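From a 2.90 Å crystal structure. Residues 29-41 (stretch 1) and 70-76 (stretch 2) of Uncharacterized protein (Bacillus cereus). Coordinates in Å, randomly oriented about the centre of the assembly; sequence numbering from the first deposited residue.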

# COMPACT_ATOMS: atom_id res chain seq x y z
N ASN A 29 -15.52 3.59 7.63
CA ASN A 29 -15.53 4.83 8.42
C ASN A 29 -14.23 4.99 9.19
O ASN A 29 -14.06 4.40 10.26
CB ASN A 29 -16.76 4.88 9.32
CG ASN A 29 -18.05 4.88 8.52
OD1 ASN A 29 -18.09 5.31 7.36
ND2 ASN A 29 -19.13 4.38 9.13
N CYS A 30 -13.31 5.78 8.62
CA CYS A 30 -11.92 5.88 9.11
C CYS A 30 -11.27 7.16 8.56
O CYS A 30 -10.94 7.26 7.37
CB CYS A 30 -11.14 4.64 8.70
SG CYS A 30 -9.36 4.77 8.93
N GLY A 31 -11.10 8.14 9.45
CA GLY A 31 -10.71 9.49 9.05
C GLY A 31 -9.29 9.54 8.57
O GLY A 31 -9.00 10.09 7.50
N VAL A 32 -8.41 8.96 9.37
CA VAL A 32 -7.01 8.81 9.01
C VAL A 32 -6.83 8.13 7.69
O VAL A 32 -5.98 8.55 6.92
CB VAL A 32 -6.22 7.98 10.02
CG1 VAL A 32 -5.85 8.80 11.23
CG2 VAL A 32 -7.03 6.74 10.40
N CYS A 33 -7.56 7.06 7.43
CA CYS A 33 -7.28 6.26 6.23
C CYS A 33 -7.16 7.22 5.05
O CYS A 33 -6.18 7.23 4.30
CB CYS A 33 -8.38 5.24 5.95
SG CYS A 33 -8.55 3.90 7.18
N ASP A 34 -8.16 8.08 4.96
CA ASP A 34 -8.24 9.01 3.86
C ASP A 34 -7.04 9.88 3.84
O ASP A 34 -6.32 9.91 2.86
CB ASP A 34 -9.52 9.83 3.96
CG ASP A 34 -10.80 8.96 3.89
OD1 ASP A 34 -10.71 7.74 3.61
OD2 ASP A 34 -11.90 9.51 4.13
N VAL A 35 -6.75 10.56 4.93
CA VAL A 35 -5.50 11.33 4.96
C VAL A 35 -4.28 10.52 4.51
O VAL A 35 -3.57 10.90 3.62
CB VAL A 35 -5.20 11.89 6.35
CG1 VAL A 35 -4.05 12.86 6.26
CG2 VAL A 35 -6.44 12.59 6.92
N MSE A 36 -4.02 9.41 5.16
CA MSE A 36 -2.86 8.64 4.81
C MSE A 36 -2.83 8.18 3.41
O MSE A 36 -1.75 8.03 2.85
CB MSE A 36 -2.93 7.38 5.60
CG MSE A 36 -2.89 7.78 7.04
SE MSE A 36 -1.01 7.97 7.45
CE MSE A 36 -1.14 6.94 9.11
N LEU A 37 -3.98 7.96 2.82
CA LEU A 37 -4.00 7.55 1.44
C LEU A 37 -3.50 8.72 0.61
O LEU A 37 -2.76 8.53 -0.36
CB LEU A 37 -5.42 7.15 1.02
CG LEU A 37 -5.62 6.79 -0.46
CD1 LEU A 37 -4.62 5.72 -0.82
CD2 LEU A 37 -7.04 6.34 -0.82
N ARG A 38 -3.91 9.93 0.97
CA ARG A 38 -3.43 11.08 0.27
C ARG A 38 -1.93 11.05 0.42
O ARG A 38 -1.21 11.10 -0.57
CB ARG A 38 -4.01 12.39 0.81
CG ARG A 38 -5.41 12.75 0.29
CD ARG A 38 -5.68 14.27 0.21
NE ARG A 38 -6.31 14.89 1.41
CZ ARG A 38 -5.68 15.55 2.39
NH1 ARG A 38 -4.34 15.70 2.38
NH2 ARG A 38 -6.39 16.07 3.40
N LYS A 39 -1.46 10.92 1.66
CA LYS A 39 -0.02 10.95 1.93
C LYS A 39 0.73 9.89 1.11
O LYS A 39 1.71 10.20 0.43
CB LYS A 39 0.26 10.78 3.42
CG LYS A 39 -0.12 12.00 4.29
CD LYS A 39 0.91 12.34 5.38
CE LYS A 39 0.56 13.59 6.21
NZ LYS A 39 0.68 14.94 5.57
N VAL A 40 0.26 8.66 1.14
CA VAL A 40 0.86 7.61 0.30
C VAL A 40 0.85 7.92 -1.19
O VAL A 40 1.85 7.76 -1.88
CB VAL A 40 0.19 6.26 0.55
CG1 VAL A 40 0.63 5.23 -0.49
CG2 VAL A 40 0.58 5.79 1.95
N ASN A 41 -0.28 8.38 -1.68
CA ASN A 41 -0.38 8.73 -3.07
C ASN A 41 0.70 9.71 -3.48
O ASN A 41 1.19 9.68 -4.62
CB ASN A 41 -1.75 9.32 -3.34
CG ASN A 41 -2.77 8.25 -3.65
OD1 ASN A 41 -2.43 7.18 -4.16
ND2 ASN A 41 -4.04 8.55 -3.36
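Stretch 2, residues 70-76: FTGPTVL

Stretch 2 lies along the helix that starts at Gly31 and runs through Asn41 and beyond, with contacts from Cys30 to Val40, and it runs in the same sense as the helix: Thr71 is level with Cys30, Pro73 with Cys33 and Val75 with Val40. The backbones are closest at the middle pair, where the CA atoms of Cys33 and Pro73 are 5.2 Å apart, and they have diverged by the last, where the CA atoms of Val40 and Val75 are 9.0 Å apart. No hydrogen bond links the two stretches, and the 279 Å² they bury is a matter of packing.

The helix begins with a disulfide. Cys30, at the N-cap position, adopts the t rotamer and Cys33, in the first turn, adopts m; the two side chains thus converge, with SG of Cys30 bonded to SG of Cys33 at 2.1 Å. The bridge faces the loop of stretch 2. SG of Cys33 lies 3.9 Å from O of Thr71 and 3.8 Å from N of Pro73, while SG of Cys30 is farther off, 4.4 Å from O of Thr71.

The backbone of the loop is unusual here. Gly72 has phi/psi of 101/-155°, a conformation in which a CB would be jammed against the preceding carbonyl oxygen and would also be crowded by CZ of Phe70, so the position by itself calls for glycine. The peptide bond that follows is cis, and the ring of Pro73 lies against the helix. Thr71, with chi1 near 45° (p), directs its CA-to-CB bond toward the helix.

Pro73 has the largest area covered by the opposing stretch. Its ring, with C-gamma endo pucker, meets three helix residues: CD is 3.8 Å from SG of Cys33 and 4.1 Å from CG2 of Val32, and CG is 4.1 Å from CB of selenomethionine Met36. Val32 and Met36 are one helical turn apart, and both point their CA-to-CB bonds toward stretch 2, which lets the compact ring rest against both. Met36 has chi1 and chi2 in m, but chi3, at -133°, lies between wells.

Beyond the proline, stretch 2 becomes extended, and its side chains alternate. Thr74 and Leu76 make no contact with the helix, and Thr74 OG1 is hydrogen-bonded elsewhere in the structure. Val75 points toward the helix and meets Val40, one turn after Met36. Both valines are t, and their methyl groups bridge the wider gap, CG2 of Val40 lying 4.3 Å from CG2 of Val75.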

# COMPACT_ATOMS: atom_id res chain seq x y z
N PHE A 70 -10.72 -3.70 13.68
CA PHE A 70 -9.84 -3.42 12.53
C PHE A 70 -10.36 -2.15 11.80
O PHE A 70 -11.48 -2.15 11.27
CB PHE A 70 -9.61 -4.53 11.49
CG PHE A 70 -8.75 -4.09 10.34
CD1 PHE A 70 -7.39 -3.87 10.52
CD2 PHE A 70 -9.30 -3.84 9.09
CE1 PHE A 70 -6.58 -3.43 9.46
CE2 PHE A 70 -8.51 -3.39 8.03
CZ PHE A 70 -7.14 -3.19 8.22
N THR A 71 -9.55 -1.09 11.79
CA THR A 71 -9.84 0.14 11.02
C THR A 71 -8.83 0.27 9.87
O THR A 71 -9.19 0.42 8.70
CB THR A 71 -9.75 1.40 11.89
OG1 THR A 71 -8.57 1.34 12.72
CG2 THR A 71 -11.00 1.54 12.77
N GLY A 72 -7.56 0.18 10.24
CA GLY A 72 -6.46 0.35 9.31
C GLY A 72 -5.97 1.76 9.54
O GLY A 72 -6.14 2.31 10.62
N PRO A 73 -5.36 2.35 8.53
CA PRO A 73 -5.06 1.72 7.26
C PRO A 73 -3.89 0.80 7.37
O PRO A 73 -3.14 0.84 8.34
CB PRO A 73 -4.63 2.88 6.39
CG PRO A 73 -4.02 3.81 7.36
CD PRO A 73 -4.98 3.76 8.51
N THR A 74 -3.72 -0.01 6.35
CA THR A 74 -2.57 -0.86 6.29
C THR A 74 -2.00 -0.78 4.92
O THR A 74 -2.74 -0.81 3.94
CB THR A 74 -2.92 -2.32 6.55
OG1 THR A 74 -3.55 -2.43 7.84
CG2 THR A 74 -1.65 -3.12 6.53
N VAL A 75 -0.68 -0.68 4.85
CA VAL A 75 -0.02 -0.72 3.59
C VAL A 75 0.85 -1.93 3.57
O VAL A 75 1.55 -2.21 4.54
CB VAL A 75 0.85 0.50 3.36
CG1 VAL A 75 1.69 0.32 2.11
CG2 VAL A 75 -0.06 1.69 3.24
N LEU A 76 0.79 -2.65 2.45
CA LEU A 76 1.64 -3.79 2.25
C LEU A 76 2.35 -3.56 0.98
O LEU A 76 1.77 -3.02 0.01
CB LEU A 76 0.81 -5.05 2.10
CG LEU A 76 -0.01 -5.30 3.35
CD1 LEU A 76 -0.63 -6.67 3.30
CD2 LEU A 76 0.91 -5.20 4.55